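Long-range contact in aryl acylamidase (bacterium CSBL00001, PDB 4YJ6), which probably hydrolyses the amide bond of aryl acylamides, as a member of the amidase signature family: residues N152-D157 / D488-R493. Numbering follows the deposited sequence.
Sequences NPFNLD and DIPAGR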
ATOM      1  N   ASN A 152       3.626  -6.033  13.794  1.00 15.12           N
ATOM      2  CA  ASN A 152       2.221  -5.713  13.768  1.00 16.70           C
ATOM      3  C   ASN A 152       1.764  -5.085  15.083  1.00 18.08           C
ATOM      4  O   ASN A 152       1.907  -5.737  16.132  1.00 16.46           O
ATOM      5  CB  ASN A 152       1.431  -7.020  13.535  1.00 16.42           C
ATOM      6  CG  ASN A 152       0.055  -6.759  13.021  1.00 14.85           C
ATOM      7  OD1 ASN A 152      -0.679  -5.954  13.599  1.00 15.20           O
ATOM      8  ND2 ASN A 152      -0.298  -7.381  11.884  1.00 14.70           N
ATOM      9  N   PRO A 153       1.209  -3.843  15.051  1.00 15.38           N
ATOM     10  CA  PRO A 153       0.746  -3.229  16.305  1.00 15.54           C
ATOM     11  C   PRO A 153      -0.307  -4.057  17.022  1.00 18.24           C
ATOM     12  O   PRO A 153      -0.537  -3.834  18.203  1.00 18.62           O
ATOM     13  CB  PRO A 153       0.134  -1.885  15.855  1.00 17.01           C
ATOM     14  CG  PRO A 153       0.848  -1.586  14.535  1.00 16.63           C
ATOM     15  CD  PRO A 153       1.004  -2.941  13.895  1.00 15.72           C
ATOM     16  N   PHE A 154      -0.972  -4.972  16.319  1.00 14.62           N
ATOM     17  CA  PHE A 154      -1.979  -5.814  16.996  1.00 16.51           C
ATOM     18  C   PHE A 154      -1.349  -6.968  17.782  1.00 19.17           C
ATOM     19  O   PHE A 154      -2.000  -7.564  18.646  1.00 20.91           O
ATOM     20  CB  PHE A 154      -3.002  -6.336  15.980  1.00 15.91           C
ATOM     21  CG  PHE A 154      -4.059  -5.344  15.680  1.00 15.24           C
ATOM     22  CD1 PHE A 154      -5.302  -5.418  16.275  1.00 15.09           C
ATOM     23  CD2 PHE A 154      -3.774  -4.275  14.848  1.00 16.39           C
ATOM     24  CE1 PHE A 154      -6.253  -4.459  16.035  1.00 17.33           C
ATOM     25  CE2 PHE A 154      -4.699  -3.309  14.606  1.00 14.55           C
ATOM     26  CZ  PHE A 154      -5.937  -3.377  15.189  1.00 16.09           C
ATOM     27  N   ASN A 155      -0.114  -7.311  17.449  1.00 16.74           N
ATOM     28  CA  ASN A 155       0.654  -8.322  18.168  1.00 20.50           C
ATOM     29  C   ASN A 155       2.060  -8.332  17.586  1.00 19.03           C
ATOM     30  O   ASN A 155       2.292  -8.786  16.466  1.00 17.58           O
ATOM     31  CB  ASN A 155      -0.010  -9.713  18.056  1.00 18.27           C
ATOM     32  CG  ASN A 155       0.731 -10.769  18.859  1.00 21.22           C
ATOM     33  OD1 ASN A 155       1.927 -10.640  19.107  1.00 22.68           O
ATOM     34  ND2 ASN A 155       0.018 -11.814  19.269  1.00 23.12           N
ATOM     35  N   LEU A 156       3.024  -7.786  18.330  1.00 18.99           N
ATOM     36  CA  LEU A 156       4.370  -7.610  17.782  1.00 18.59           C
ATOM     37  C   LEU A 156       5.103  -8.911  17.432  1.00 18.21           C
ATOM     38  O   LEU A 156       6.129  -8.873  16.803  1.00 19.16           O
ATOM     39  CB  LEU A 156       5.244  -6.728  18.717  1.00 20.21           C
ATOM     40  CG  LEU A 156       5.000  -5.213  18.608  1.00 23.13           C
ATOM     41  CD1 LEU A 156       3.555  -4.872  18.917  1.00 24.74           C
ATOM     42  CD2 LEU A 156       5.916  -4.509  19.584  1.00 26.26           C
ATOM     43  N   ASP A 157       4.578 -10.063  17.830  1.00 20.69           N
ATOM     44  CA  ASP A 157       5.176 -11.336  17.411  1.00 20.03           C
ATOM     45  C   ASP A 157       4.900 -11.598  15.935  1.00 18.99           C
ATOM     46  O   ASP A 157       5.520 -12.467  15.338  1.00 18.97           O
ATOM     47  CB  ASP A 157       4.599 -12.506  18.237  1.00 21.41           C
ATOM     48  CG  ASP A 157       5.068 -12.498  19.700  1.00 27.02           C
ATOM     49  OD1 ASP A 157       6.125 -11.907  19.989  1.00 27.37           O
ATOM     50  OD2 ASP A 157       4.366 -13.106  20.542  1.00 30.08           O
ATOM     51  N   ASP A 488      -8.419  -0.190  19.746  1.00 18.69           N
ATOM     52  CA  ASP A 488      -8.167  -0.285  21.186  1.00 19.47           C
ATOM     53  C   ASP A 488      -7.013  -1.229  21.486  1.00 19.50           C
ATOM     54  O   ASP A 488      -6.321  -1.094  22.505  1.00 20.46           O
ATOM     55  CB  ASP A 488      -9.414  -0.772  21.956  1.00 22.17           C
ATOM     56  CG  ASP A 488     -10.552   0.245  21.961  1.00 27.09           C
ATOM     57  OD1 ASP A 488     -10.367   1.417  21.588  1.00 29.04           O
ATOM     58  OD2 ASP A 488     -11.665  -0.144  22.363  1.00 30.36           O
ATOM     59  N   ILE A 489      -6.793  -2.217  20.636  1.00 17.36           N
ATOM     60  CA  ILE A 489      -5.749  -3.191  20.901  1.00 19.81           C
ATOM     61  C   ILE A 489      -4.366  -2.539  20.820  1.00 23.02           C
ATOM     62  O   ILE A 489      -3.628  -2.523  21.810  1.00 19.95           O
ATOM     63  CB  ILE A 489      -5.895  -4.433  19.978  1.00 19.23           C
ATOM     64  CG1 ILE A 489      -7.182  -5.215  20.332  1.00 19.29           C
ATOM     65  CG2 ILE A 489      -4.665  -5.318  20.077  1.00 20.97           C
ATOM     66  CD1 ILE A 489      -7.581  -6.277  19.283  1.00 20.58           C
ATOM     67  N   PRO A 490      -3.991  -1.987  19.648  1.00 19.53           N
ATOM     68  CA  PRO A 490      -2.702  -1.269  19.658  1.00 19.70           C
ATOM     69  C   PRO A 490      -2.644  -0.088  20.655  1.00 19.90           C
ATOM     70  O   PRO A 490      -1.585   0.160  21.210  1.00 20.18           O
ATOM     71  CB  PRO A 490      -2.537  -0.791  18.193  1.00 17.42           C
ATOM     72  CG  PRO A 490      -3.939  -0.807  17.600  1.00 18.12           C
ATOM     73  CD  PRO A 490      -4.669  -1.957  18.333  1.00 19.84           C
ATOM     74  N   ALA A 491      -3.750   0.618  20.861  1.00 17.90           N
ATOM     75  CA  ALA A 491      -3.774   1.798  21.732  1.00 19.64           C
ATOM     76  C   ALA A 491      -3.416   1.413  23.168  1.00 23.07           C
ATOM     77  O   ALA A 491      -2.880   2.229  23.921  1.00 23.16           O
ATOM     78  CB  ALA A 491      -5.133   2.473  21.693  1.00 19.34           C
ATOM     79  N   GLY A 492      -3.669   0.160  23.518  1.00 22.56           N
ATOM     80  CA  GLY A 492      -3.377  -0.318  24.865  1.00 26.65           C
ATOM     81  C   GLY A 492      -2.162  -1.215  24.989  1.00 26.62           C
ATOM     82  O   GLY A 492      -1.929  -1.796  26.041  1.00 26.03           O
ATOM     83  N   ARG A 493      -1.373  -1.355  23.937  1.00 21.82           N
ATOM     84  CA  ARG A 493      -0.259  -2.286  23.997  1.00 23.06           C
ATOM     85  C   ARG A 493       0.851  -1.726  24.889  1.00 24.11           C
ATOM     86  O   ARG A 493       1.037  -0.522  24.977  1.00 22.61           O
ATOM     87  CB  ARG A 493       0.276  -2.607  22.594  1.00 22.49           C
ATOM     88  CG  ARG A 493       1.079  -1.489  21.933  1.00 22.42           C
ATOM     89  CD  ARG A 493       1.503  -1.879  20.491  1.00 20.41           C
ATOM     90  NE  ARG A 493       2.224  -0.774  19.848  1.00 19.63           N
ATOM     91  CZ  ARG A 493       3.520  -0.554  19.979  1.00 23.03           C
ATOM     92  NH1 ARG A 493       4.273  -1.391  20.709  1.00 21.12           N
ATOM     93  NH2 ARG A 493       4.076   0.504  19.374  1.00 19.54           N
TER
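Pro-490 lays its CD over one face of the Phe-154 ring, a CH-pi contact with CD 3.8 Å from the ring centroid and 16° off the ring normal. CD is shifted toward the rim, nearest CE1 and CZ. CG of Phe-154 stands anti to its own carbonyl carbon (chi1 -82°), which carries the ring across to the short helix 488-491. Ile-489 crosses the same side chain at about a right angle. Ile-489 CG2 and CD1 both lie 3.9 Å from Phe-154 CD1. Phe-154 and Ile-489 also both touch Leu-450 of strand 443-451, in the large mixed sheet. An alanine in place of Phe-154 would probably leave Pro-490 CD without its aromatic partner and open a gap beside Ile-489.

The two prolines add an apolar pair, with Pro-153 CB 3.7 Å from Pro-490 CB. The carbonyl O of Pro-153 meets Pro-490 CB and Arg-493 CD, each at 3.6 Å. Arg-493 NH1 lies 3.7 Å from Leu-156 CD2. Arg-493 NH2 bonds to Arg-41 O and forms a salt bridge with Asp-173, which probably balances its charge.

Within 152-157 a type I beta turn spans Asn-152 to Asn-155. Asn-152 OD1 accepts from Phe-154 N at 2.9 Å, an Asx turn, and Asn-152 ND2 bonds to Trp-194 O and Asn-159 O. With no hydrogen bond between the two segments, their pairing rests on shape and mainly apolar fit.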